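Local atomic coordinates of cadherin-23 (Mus musculus, PDB entry 5UZ8), a protein that probably serves as a calcium-dependent adhesion molecule of the inner ear, a chain of cadherin repeats involved in hearing and mechanotransduction. Residues Q227-Y233 with M310-I316; G266-F270 with T281-L285; L52-V58 with V79-F84. All coordinates share one frame; numbering follows the deposited sequence.

Contact 1. Residues Q227-Y233 with M310-I316; sequences QFSTSVY and MLLVEVI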
loop_
_atom_site.group_PDB
_atom_site.type_symbol
_atom_site.label_atom_id
_atom_site.label_comp_id
_atom_site.label_asym_id
_atom_site.label_seq_id
_atom_site.Cartn_x
_atom_site.Cartn_y
_atom_site.Cartn_z
ATOM N N GLN A 227 -37.635 -15.459 -29.027
ATOM C CA GLN A 227 -38.367 -16.328 -29.971
ATOM C C GLN A 227 -37.502 -16.589 -31.199
ATOM O O GLN A 227 -37.074 -15.656 -31.884
ATOM C CB GLN A 227 -39.712 -15.706 -30.359
ATOM C CG GLN A 227 -40.599 -16.551 -31.285
ATOM C CD GLN A 227 -41.191 -17.785 -30.605
ATOM O OE1 GLN A 227 -42.074 -17.673 -29.739
ATOM N NE2 GLN A 227 -40.730 -18.963 -31.005
ATOM N N PHE A 228 -37.179 -17.859 -31.418
ATOM C CA PHE A 228 -36.518 -18.287 -32.633
ATOM C C PHE A 228 -37.552 -19.079 -33.405
ATOM O O PHE A 228 -38.477 -19.640 -32.809
ATOM C CB PHE A 228 -35.345 -19.189 -32.334
ATOM C CG PHE A 228 -34.206 -18.487 -31.661
ATOM C CD1 PHE A 228 -34.271 -18.175 -30.315
ATOM C CD2 PHE A 228 -33.079 -18.122 -32.378
ATOM C CE1 PHE A 228 -33.218 -17.531 -29.689
ATOM C CE2 PHE A 228 -32.030 -17.447 -31.756
ATOM C CZ PHE A 228 -32.101 -17.158 -30.414
ATOM N N SER A 229 -37.381 -19.132 -34.721
ATOM C CA SER A 229 -38.300 -19.876 -35.594
ATOM C C SER A 229 -37.504 -20.605 -36.658
ATOM O O SER A 229 -36.548 -20.057 -37.208
ATOM C CB SER A 229 -39.303 -18.938 -36.261
ATOM O OG SER A 229 -38.632 -17.935 -36.998
ATOM N N THR A 230 -37.895 -21.851 -36.939
ATOM C CA THR A 230 -37.247 -22.621 -37.989
ATOM C C THR A 230 -38.234 -23.594 -38.625
ATOM O O THR A 230 -39.375 -23.733 -38.162
ATOM C CB THR A 230 -36.018 -23.396 -37.449
ATOM O OG1 THR A 230 -35.315 -23.981 -38.562
ATOM C CG2 THR A 230 -36.447 -24.481 -36.488
ATOM N N SER A 231 -37.786 -24.236 -39.698
ATOM C CA SER A 231 -38.625 -25.170 -40.445
ATOM C C SER A 231 -37.884 -26.443 -40.654
ATOM O O SER A 231 -36.671 -26.440 -40.878
ATOM C CB SER A 231 -39.003 -24.625 -41.830
ATOM O OG SER A 231 -39.834 -23.492 -41.733
ATOM N N VAL A 232 -38.629 -27.534 -40.655
ATOM C CA VAL A 232 -38.096 -28.845 -40.935
ATOM C C VAL A 232 -38.956 -29.425 -42.060
ATOM O O VAL A 232 -40.189 -29.315 -42.015
ATOM C CB VAL A 232 -38.192 -29.718 -39.648
ATOM C CG1 VAL A 232 -37.643 -31.101 -39.859
ATOM C CG2 VAL A 232 -37.431 -29.033 -38.524
ATOM N N TYR A 233 -38.333 -30.080 -43.030
ATOM C CA TYR A 233 -39.111 -30.815 -44.043
ATOM C C TYR A 233 -39.877 -31.982 -43.416
ATOM O O TYR A 233 -39.385 -32.621 -42.501
ATOM C CB TYR A 233 -38.232 -31.322 -45.197
ATOM C CG TYR A 233 -37.789 -30.214 -46.118
ATOM C CD1 TYR A 233 -38.693 -29.620 -47.008
ATOM C CD2 TYR A 233 -36.479 -29.731 -46.083
ATOM C CE1 TYR A 233 -38.290 -28.568 -47.834
ATOM C CE2 TYR A 233 -36.072 -28.699 -46.924
ATOM C CZ TYR A 233 -36.982 -28.121 -47.780
ATOM O OH TYR A 233 -36.568 -27.100 -48.611
ATOM N N MET A 310 -37.861 -19.427 -26.627
ATOM C CA MET A 310 -38.832 -20.259 -27.316
ATOM C C MET A 310 -38.345 -20.546 -28.731
ATOM O O MET A 310 -37.659 -19.720 -29.351
ATOM C CB MET A 310 -40.217 -19.592 -27.315
ATOM C CG MET A 310 -40.815 -19.406 -25.919
ATOM S SD MET A 310 -40.774 -20.909 -24.915
ATOM C CE MET A 310 -41.264 -20.341 -23.283
ATOM N N LEU A 311 -38.690 -21.736 -29.230
ATOM C CA LEU A 311 -38.266 -22.174 -30.559
ATOM C C LEU A 311 -39.513 -22.689 -31.285
ATOM O O LEU A 311 -40.089 -23.700 -30.874
ATOM C CB LEU A 311 -37.203 -23.266 -30.473
ATOM C CG LEU A 311 -36.798 -23.958 -31.790
ATOM C CD1 LEU A 311 -36.227 -22.972 -32.790
ATOM C CD2 LEU A 311 -35.829 -25.116 -31.559
ATOM N N LEU A 312 -39.952 -21.949 -32.295
ATOM C CA LEU A 312 -41.089 -22.365 -33.112
ATOM C C LEU A 312 -40.543 -23.281 -34.203
ATOM O O LEU A 312 -39.579 -22.926 -34.874
ATOM C CB LEU A 312 -41.776 -21.165 -33.732
ATOM C CG LEU A 312 -42.757 -21.449 -34.866
ATOM C CD1 LEU A 312 -43.834 -22.489 -34.494
ATOM C CD2 LEU A 312 -43.368 -20.127 -35.318
ATOM N N VAL A 313 -41.134 -24.467 -34.355
ATOM C CA VAL A 313 -40.754 -25.362 -35.455
ATOM C C VAL A 313 -41.976 -25.667 -36.299
ATOM O O VAL A 313 -42.960 -26.194 -35.785
ATOM C CB VAL A 313 -40.192 -26.678 -34.938
ATOM C CG1 VAL A 313 -39.727 -27.538 -36.114
ATOM C CG2 VAL A 313 -39.059 -26.429 -33.962
ATOM N N GLU A 314 -41.929 -25.288 -37.570
ATOM C CA GLU A 314 -42.997 -25.621 -38.518
ATOM C C GLU A 314 -42.491 -26.698 -39.464
ATOM O O GLU A 314 -41.285 -26.842 -39.673
ATOM C CB GLU A 314 -43.497 -24.383 -39.284
ATOM C CG GLU A 314 -42.532 -23.788 -40.306
ATOM C CD GLU A 314 -43.218 -22.860 -41.301
ATOM O OE1 GLU A 314 -42.557 -22.453 -42.293
ATOM O OE2 GLU A 314 -44.417 -22.544 -41.091
ATOM N N VAL A 315 -43.409 -27.477 -40.013
ATOM C CA VAL A 315 -43.015 -28.569 -40.879
ATOM C C VAL A 315 -43.457 -28.179 -42.278
ATOM O O VAL A 315 -44.619 -27.821 -42.471
ATOM C CB VAL A 315 -43.645 -29.911 -40.458
ATOM C CG1 VAL A 315 -43.176 -31.027 -41.378
ATOM C CG2 VAL A 315 -43.304 -30.239 -39.002
ATOM N N ILE A 316 -42.546 -28.238 -43.232
ATOM C CA ILE A 316 -42.877 -27.783 -44.591
ATOM C C ILE A 316 -42.950 -28.961 -45.563
ATOM O O ILE A 316 -42.232 -29.965 -45.424
ATOM C CB ILE A 316 -41.920 -26.686 -45.106
ATOM C CG1 ILE A 316 -40.461 -27.136 -45.019
ATOM C CG2 ILE A 316 -42.138 -25.394 -44.316
ATOM C CD1 ILE A 316 -39.452 -26.056 -45.348
#
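F228, T230 and V232 run beside L311, V313 and V315 in the parallel pairing of strand 227-233 with strand 306-316, which joins the first and last strands of a Greek-key cadherin repeat at one edge of its mixed sheet. Six backbone bonds, from F228 N to M310 O at 2.8 Å through to I316 N to V232 O, hold all seven pairs in register. The tight side carries F228, T230, V232, L311, V313 and V315. L311 CD1 fits between F228 CB and T230 CG2, and V232 CG2 meets V313 CG1 at 3.6 Å. The first torsion of V232, with CG1 opposite the backbone N (chi1 -180°), leaves CG2 beside that N and turned to V313. V242 and I243 of strand 241-244 close over this layer from the other sheet of the sandwich. The opposite face, with Q227, S229, S231, Y233, M310, L312, E314 and I316, is more open to solvent and mixes polar groups with apolar side chains. Q227 bends at chi2 (70°) and folds its amide back, so that NE2 donates to F228 O at 3.0 Å and also to N292 OD1. L312 N reaches the same oxygen from the other face of the carbonyl plane, and two donors therefore grip F228 O. S231 OG donates to the anti lone pair of E314 OE1, but E314 has two modelled conformers and the bond may be only partly formed. At the far end, I316 CD1 lies 3.7 Å above the ring plane of exposed Y233, offset toward the rim near CE1.

Contact 2. Residues G266-F270 with T281-L285; sequences GMEAF and TQRPL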
loop_
_atom_site.group_PDB
_atom_site.type_symbol
_atom_site.label_atom_id
_atom_site.label_comp_id
_atom_site.label_asym_id
_atom_site.label_seq_id
_atom_site.Cartn_x
_atom_site.Cartn_y
_atom_site.Cartn_z
ATOM N N GLY A 266 -43.551 -30.126 -26.928
ATOM C CA GLY A 266 -42.866 -30.821 -28.005
ATOM C C GLY A 266 -41.584 -31.511 -27.626
ATOM O O GLY A 266 -40.860 -31.973 -28.509
ATOM N N MET A 267 -41.242 -31.570 -26.350
ATOM C CA MET A 267 -39.945 -32.098 -26.047
ATOM C C MET A 267 -39.803 -33.505 -26.666
ATOM O O MET A 267 -38.831 -33.721 -27.372
ATOM C CB MET A 267 -39.602 -32.046 -24.578
ATOM C CG MET A 267 -40.448 -32.911 -23.694
ATOM S SD MET A 267 -40.183 -32.347 -22.018
ATOM C CE MET A 267 -38.596 -33.098 -21.655
ATOM N N GLU A 268 -40.810 -34.378 -26.526
ATOM C CA GLU A 268 -40.721 -35.783 -27.000
ATOM C C GLU A 268 -40.380 -36.013 -28.495
ATOM O O GLU A 268 -39.855 -37.067 -28.858
ATOM C CB GLU A 268 -42.006 -36.555 -26.624
ATOM C CG GLU A 268 -43.303 -36.196 -27.400
ATOM C CD GLU A 268 -43.781 -34.733 -27.259
ATOM O OE1 GLU A 268 -43.681 -34.151 -26.134
ATOM O OE2 GLU A 268 -44.253 -34.146 -28.297
ATOM N N ALA A 269 -40.679 -35.034 -29.350
ATOM C CA ALA A 269 -40.379 -35.132 -30.776
ATOM C C ALA A 269 -38.977 -34.623 -31.165
ATOM O O ALA A 269 -38.569 -34.787 -32.324
ATOM C CB ALA A 269 -41.430 -34.420 -31.601
ATOM N N PHE A 270 -38.276 -33.987 -30.235
ATOM C CA PHE A 270 -36.952 -33.431 -30.504
ATOM C C PHE A 270 -35.980 -33.758 -29.380
ATOM O O PHE A 270 -36.388 -34.185 -28.300
ATOM C CB PHE A 270 -37.055 -31.903 -30.622
ATOM C CG PHE A 270 -37.958 -31.438 -31.731
ATOM C CD1 PHE A 270 -39.312 -31.314 -31.532
ATOM C CD2 PHE A 270 -37.445 -31.159 -32.992
ATOM C CE1 PHE A 270 -40.144 -30.932 -32.558
ATOM C CE2 PHE A 270 -38.270 -30.745 -34.025
ATOM C CZ PHE A 270 -39.621 -30.631 -33.811
ATOM N N THR A 281 -34.369 -33.848 -34.595
ATOM C CA THR A 281 -35.682 -34.490 -34.514
ATOM C C THR A 281 -35.490 -35.863 -33.876
ATOM O O THR A 281 -34.406 -36.439 -33.993
ATOM C CB THR A 281 -36.314 -34.678 -35.900
ATOM O OG1 THR A 281 -35.438 -35.478 -36.731
ATOM C CG2 THR A 281 -36.569 -33.300 -36.559
ATOM N N GLN A 282 -36.522 -36.357 -33.179
ATOM C CA GLN A 282 -36.521 -37.745 -32.647
ATOM C C GLN A 282 -37.333 -38.680 -33.559
ATOM O O GLN A 282 -37.346 -39.900 -33.355
ATOM C CB GLN A 282 -37.082 -37.811 -31.207
ATOM C CG GLN A 282 -36.178 -37.289 -30.092
ATOM C CD GLN A 282 -36.629 -37.732 -28.688
ATOM O OE1 GLN A 282 -36.931 -38.908 -28.463
ATOM N NE2 GLN A 282 -36.659 -36.790 -27.737
ATOM N N ARG A 283 -38.007 -38.117 -34.556
ATOM C CA ARG A 283 -38.866 -38.889 -35.455
ATOM C C ARG A 283 -39.179 -38.072 -36.697
ATOM O O ARG A 283 -39.034 -36.840 -36.679
ATOM C CB ARG A 283 -40.183 -39.240 -34.746
ATOM C CG ARG A 283 -41.021 -38.033 -34.289
ATOM C CD ARG A 283 -42.360 -38.531 -33.751
ATOM N NE ARG A 283 -43.182 -37.465 -33.202
ATOM C CZ ARG A 283 -43.924 -36.620 -33.921
ATOM N NH1 ARG A 283 -43.942 -36.664 -35.253
ATOM N NH2 ARG A 283 -44.640 -35.691 -33.289
ATOM N N PRO A 284 -39.674 -38.733 -37.760
ATOM C CA PRO A 284 -40.257 -37.946 -38.848
ATOM C C PRO A 284 -41.438 -37.106 -38.378
ATOM O O PRO A 284 -42.171 -37.513 -37.464
ATOM C CB PRO A 284 -40.734 -39.002 -39.859
ATOM C CG PRO A 284 -40.575 -40.332 -39.180
ATOM C CD PRO A 284 -39.613 -40.175 -38.062
ATOM N N LEU A 285 -41.591 -35.927 -38.989
ATOM C CA LEU A 285 -42.705 -35.062 -38.703
ATOM C C LEU A 285 -43.607 -35.025 -39.919
ATOM O O LEU A 285 -43.117 -35.129 -41.063
ATOM C CB LEU A 285 -42.203 -33.649 -38.413
ATOM C CG LEU A 285 -41.038 -33.544 -37.404
ATOM C CD1 LEU A 285 -40.594 -32.096 -37.250
ATOM C CD2 LEU A 285 -41.457 -34.115 -36.078
HETATM O O HOH W 1 -45.270 -35.668 -30.479
HETATM O O HOH W 2 -39.049 -38.941 -27.252
#
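A269 and Q282 meet through a backbone bond, Q282 N to A269 O at 2.7 Å, where the base of the hairpin formed by strands 270-272 and 278-281 closes against the short 3-10 turn that ends at A269. A second polar link comes from the side chain of Q282: in the conformer described here, one of two modelled, its extended chain brings NE2 to F270 O at 2.7 Å. The acceptor lies close to the Q282 amide plane, whereas NE2 stands 56° above the plane of the F270 carbonyl. Apolar contacts fill the inner side. The F270 side chain crosses that of L285 at about a right angle, with CZ on L285 CD1 at 3.9 Å, and its CE2 touches T281 CG2; F291 packs edge-to-face with the same ring. Charge and water make up the outer side. R283 brings its guanidinium obliquely to A269, R283 NH2 to A269 CB at 3.8 Å, and forms a salt bridge with E289. Water 1, in the guanidinium plane, accepts from R283 NH2 at 2.9 Å and donates to E268 OE2, while NH1 donates to P284 O. A leucine in place of R283 would probably leave E289 without its ionic mate and the E268 carboxylate without its water-borne link to this position. Direct bonds thus tie the hairpin base, whereas the acid-base attraction between E268 and R283 acts through solvent and is likely to be weaker.

Contact 3. Residues L52-V58 with V79-F84; sequences LTPPGYV and VHWLNF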
loop_
_atom_site.group_PDB
_atom_site.type_symbol
_atom_site.label_atom_id
_atom_site.label_comp_id
_atom_site.label_asym_id
_atom_site.label_seq_id
_atom_site.Cartn_x
_atom_site.Cartn_y
_atom_site.Cartn_z
ATOM N N LEU A 52 34.735 12.205 26.387
ATOM C CA LEU A 52 33.752 12.330 25.307
ATOM C C LEU A 52 32.782 11.172 25.362
ATOM O O LEU A 52 33.196 10.021 25.223
ATOM C CB LEU A 52 34.402 12.394 23.934
ATOM C CG LEU A 52 34.889 13.807 23.547
ATOM C CD1 LEU A 52 35.974 14.271 24.502
ATOM C CD2 LEU A 52 35.392 13.753 22.122
ATOM N N THR A 53 31.506 11.500 25.553
ATOM C CA THR A 53 30.466 10.513 25.831
ATOM C C THR A 53 29.229 10.774 24.972
ATOM O O THR A 53 28.431 11.656 25.341
ATOM C CB THR A 53 30.101 10.584 27.347
ATOM O OG1 THR A 53 31.263 10.239 28.109
ATOM C CG2 THR A 53 29.023 9.577 27.701
ATOM N N PRO A 54 29.044 10.072 23.834
ATOM C CA PRO A 54 29.980 9.083 23.241
ATOM C C PRO A 54 31.167 9.726 22.496
ATOM O O PRO A 54 31.096 10.922 22.165
ATOM C CB PRO A 54 29.088 8.383 22.209
ATOM C CG PRO A 54 28.154 9.490 21.735
ATOM C CD PRO A 54 27.941 10.402 22.914
ATOM N N PRO A 55 32.218 8.928 22.179
ATOM C CA PRO A 55 33.371 9.527 21.527
ATOM C C PRO A 55 33.219 9.653 20.009
ATOM O O PRO A 55 32.348 9.024 19.390
ATOM C CB PRO A 55 34.512 8.549 21.869
ATOM C CG PRO A 55 33.842 7.220 21.966
ATOM C CD PRO A 55 32.493 7.534 22.582
ATOM N N GLY A 56 34.076 10.477 19.427
ATOM C CA GLY A 56 34.215 10.530 17.989
ATOM C C GLY A 56 33.556 11.665 17.242
ATOM O O GLY A 56 33.808 11.808 16.042
ATOM N N TYR A 57 32.727 12.470 17.922
ATOM C CA TYR A 57 31.883 13.438 17.260
ATOM C C TYR A 57 32.287 14.896 17.383
ATOM O O TYR A 57 31.738 15.743 16.640
ATOM C CB TYR A 57 30.427 13.292 17.695
ATOM C CG TYR A 57 29.838 11.913 17.423
ATOM C CD1 TYR A 57 29.248 11.609 16.188
ATOM C CD2 TYR A 57 29.823 10.955 18.403
ATOM C CE1 TYR A 57 28.684 10.369 15.956
ATOM C CE2 TYR A 57 29.284 9.699 18.169
ATOM C CZ TYR A 57 28.708 9.428 16.945
ATOM O OH TYR A 57 28.162 8.199 16.717
ATOM N N VAL A 58 33.209 15.213 18.304
ATOM C CA VAL A 58 33.607 16.580 18.571
ATOM C C VAL A 58 35.104 16.707 18.788
ATOM O O VAL A 58 35.782 15.752 19.200
ATOM C CB VAL A 58 32.887 17.154 19.824
ATOM C CG1 VAL A 58 31.398 16.908 19.770
ATOM C CG2 VAL A 58 33.442 16.544 21.099
ATOM N N VAL A 79 22.217 8.832 18.474
ATOM C CA VAL A 79 22.723 9.638 19.589
ATOM C C VAL A 79 21.827 10.849 19.841
ATOM O O VAL A 79 21.594 11.627 18.934
ATOM C CB VAL A 79 24.132 10.154 19.245
ATOM C CG1 VAL A 79 24.669 11.108 20.307
ATOM C CG2 VAL A 79 25.080 8.985 18.975
ATOM N N HIS A 80 21.365 11.006 21.084
ATOM C CA HIS A 80 20.576 12.191 21.472
ATOM C C HIS A 80 21.386 13.293 22.150
ATOM O O HIS A 80 20.979 14.451 22.110
ATOM C CB HIS A 80 19.373 11.786 22.343
ATOM C CG HIS A 80 18.327 10.991 21.616
ATOM N ND1 HIS A 80 17.255 10.410 22.259
ATOM C CD2 HIS A 80 18.189 10.693 20.302
ATOM C CE1 HIS A 80 16.502 9.781 21.368
ATOM N NE2 HIS A 80 17.061 9.915 20.176
ATOM N N TRP A 81 22.512 12.949 22.784
ATOM C CA TRP A 81 23.335 13.910 23.509
ATOM C C TRP A 81 24.822 13.647 23.242
ATOM O O TRP A 81 25.263 12.509 23.281
ATOM C CB TRP A 81 23.053 13.805 25.022
ATOM C CG TRP A 81 21.684 14.315 25.358
ATOM C CD1 TRP A 81 20.549 13.602 25.398
ATOM C CD2 TRP A 81 21.328 15.671 25.653
ATOM N NE1 TRP A 81 19.462 14.425 25.706
ATOM C CE2 TRP A 81 19.930 15.704 25.864
ATOM C CE3 TRP A 81 22.062 16.864 25.785
ATOM C CZ2 TRP A 81 19.250 16.875 26.186
ATOM C CZ3 TRP A 81 21.376 18.047 26.106
ATOM C CH2 TRP A 81 19.991 18.039 26.301
ATOM N N LEU A 82 25.573 14.692 22.928
ATOM C CA LEU A 82 27.035 14.607 22.911
ATOM C C LEU A 82 27.528 15.351 24.146
ATOM O O LEU A 82 27.478 16.584 24.182
ATOM C CB LEU A 82 27.621 15.240 21.660
ATOM C CG LEU A 82 27.268 14.538 20.353
ATOM C CD1 LEU A 82 27.742 15.333 19.147
ATOM C CD2 LEU A 82 27.798 13.117 20.363
ATOM N N ASN A 83 27.994 14.602 25.144
ATOM C CA ASN A 83 28.487 15.199 26.381
ATOM C C ASN A 83 30.007 15.057 26.466
ATOM O O ASN A 83 30.598 14.068 25.996
ATOM C CB ASN A 83 27.790 14.560 27.591
ATOM C CG ASN A 83 26.276 14.647 27.497
ATOM O OD1 ASN A 83 25.733 15.580 26.890
ATOM N ND2 ASN A 83 25.587 13.658 28.031
ATOM N N PHE A 84 30.644 16.059 27.073
ATOM C CA PHE A 84 32.066 16.043 27.284
ATOM C C PHE A 84 32.438 17.111 28.304
ATOM O O PHE A 84 31.587 17.871 28.774
ATOM C CB PHE A 84 32.847 16.223 25.966
ATOM C CG PHE A 84 32.485 17.444 25.205
ATOM C CD1 PHE A 84 31.354 17.455 24.378
ATOM C CD2 PHE A 84 33.250 18.600 25.304
ATOM C CE1 PHE A 84 31.032 18.575 23.647
ATOM C CE2 PHE A 84 32.911 19.739 24.576
ATOM C CZ PHE A 84 31.801 19.721 23.747
HETATM O O HOH W 3 25.677 10.888 25.574
HETATM O O HOH W 4 30.542 13.605 23.001
#
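V79 begins the second segment by reaching toward P54, tip to tip, V79 CG1 to P54 CG at 4.1 Å, while its CG2 sits beside the hydroxyl end of Y57. W81 contributes its carbonyl: P54 CD comes to 3.4 Å from W81 O, and water 3 donates to both this oxygen and T53 O, bridging the strands where direct pairing stops. L82 packs on three residues of the other segment. With its CG opposite the carbonyl carbon (chi1 -65°), it pushes CD2 between Y57 CD2 at 3.6 Å and P54 CD at 3.7 Å, crossing both side chains at about a right angle, and CD1 meets Y57 CB and V58 CG1. N83 pairs with T53 through two backbone bonds, T53 N to N83 O at 2.8 Å and N83 N to T53 O at 3.0 Å, an antiparallel hydrogen-bonded pair. Water 4 then joins N83 O to P54 O. F84 closes the segment, its ring taking V58 CG2 over one face, 4.0 Å above the plane and toward the rim, while F84 CB touches L52; V68 and L49 also pack on this buried residue. After T53 a cis peptide bond leads into P54, and the chain leaves the sheet edge, passing over L82 and on to strand 58-60 of the facing sheet. Such a crossing from one sheet to the other, sealed by hydrophobic side chains, belongs to the Greek-key beta-sandwich of a cadherin repeat.

Along the chain contact 3 comes first, in the first of three cadherin repeats, while contacts 1 and 2 share the third, at the far end of the molecule. Contact 2 is nested inside the long loop that contact 1 closes; their centres lie 12 Å apart, and L285 and F270 of contact 2 pack on V315 and V313 of contact 1 within one sandwich core. Contact 3 lies about 100 Å from contact 2 centre to centre, with no touch. The repeat between them and the calcium sites at the junctions separate the ends, so each repeat builds its own core, consistent with an elongated adhesion protein.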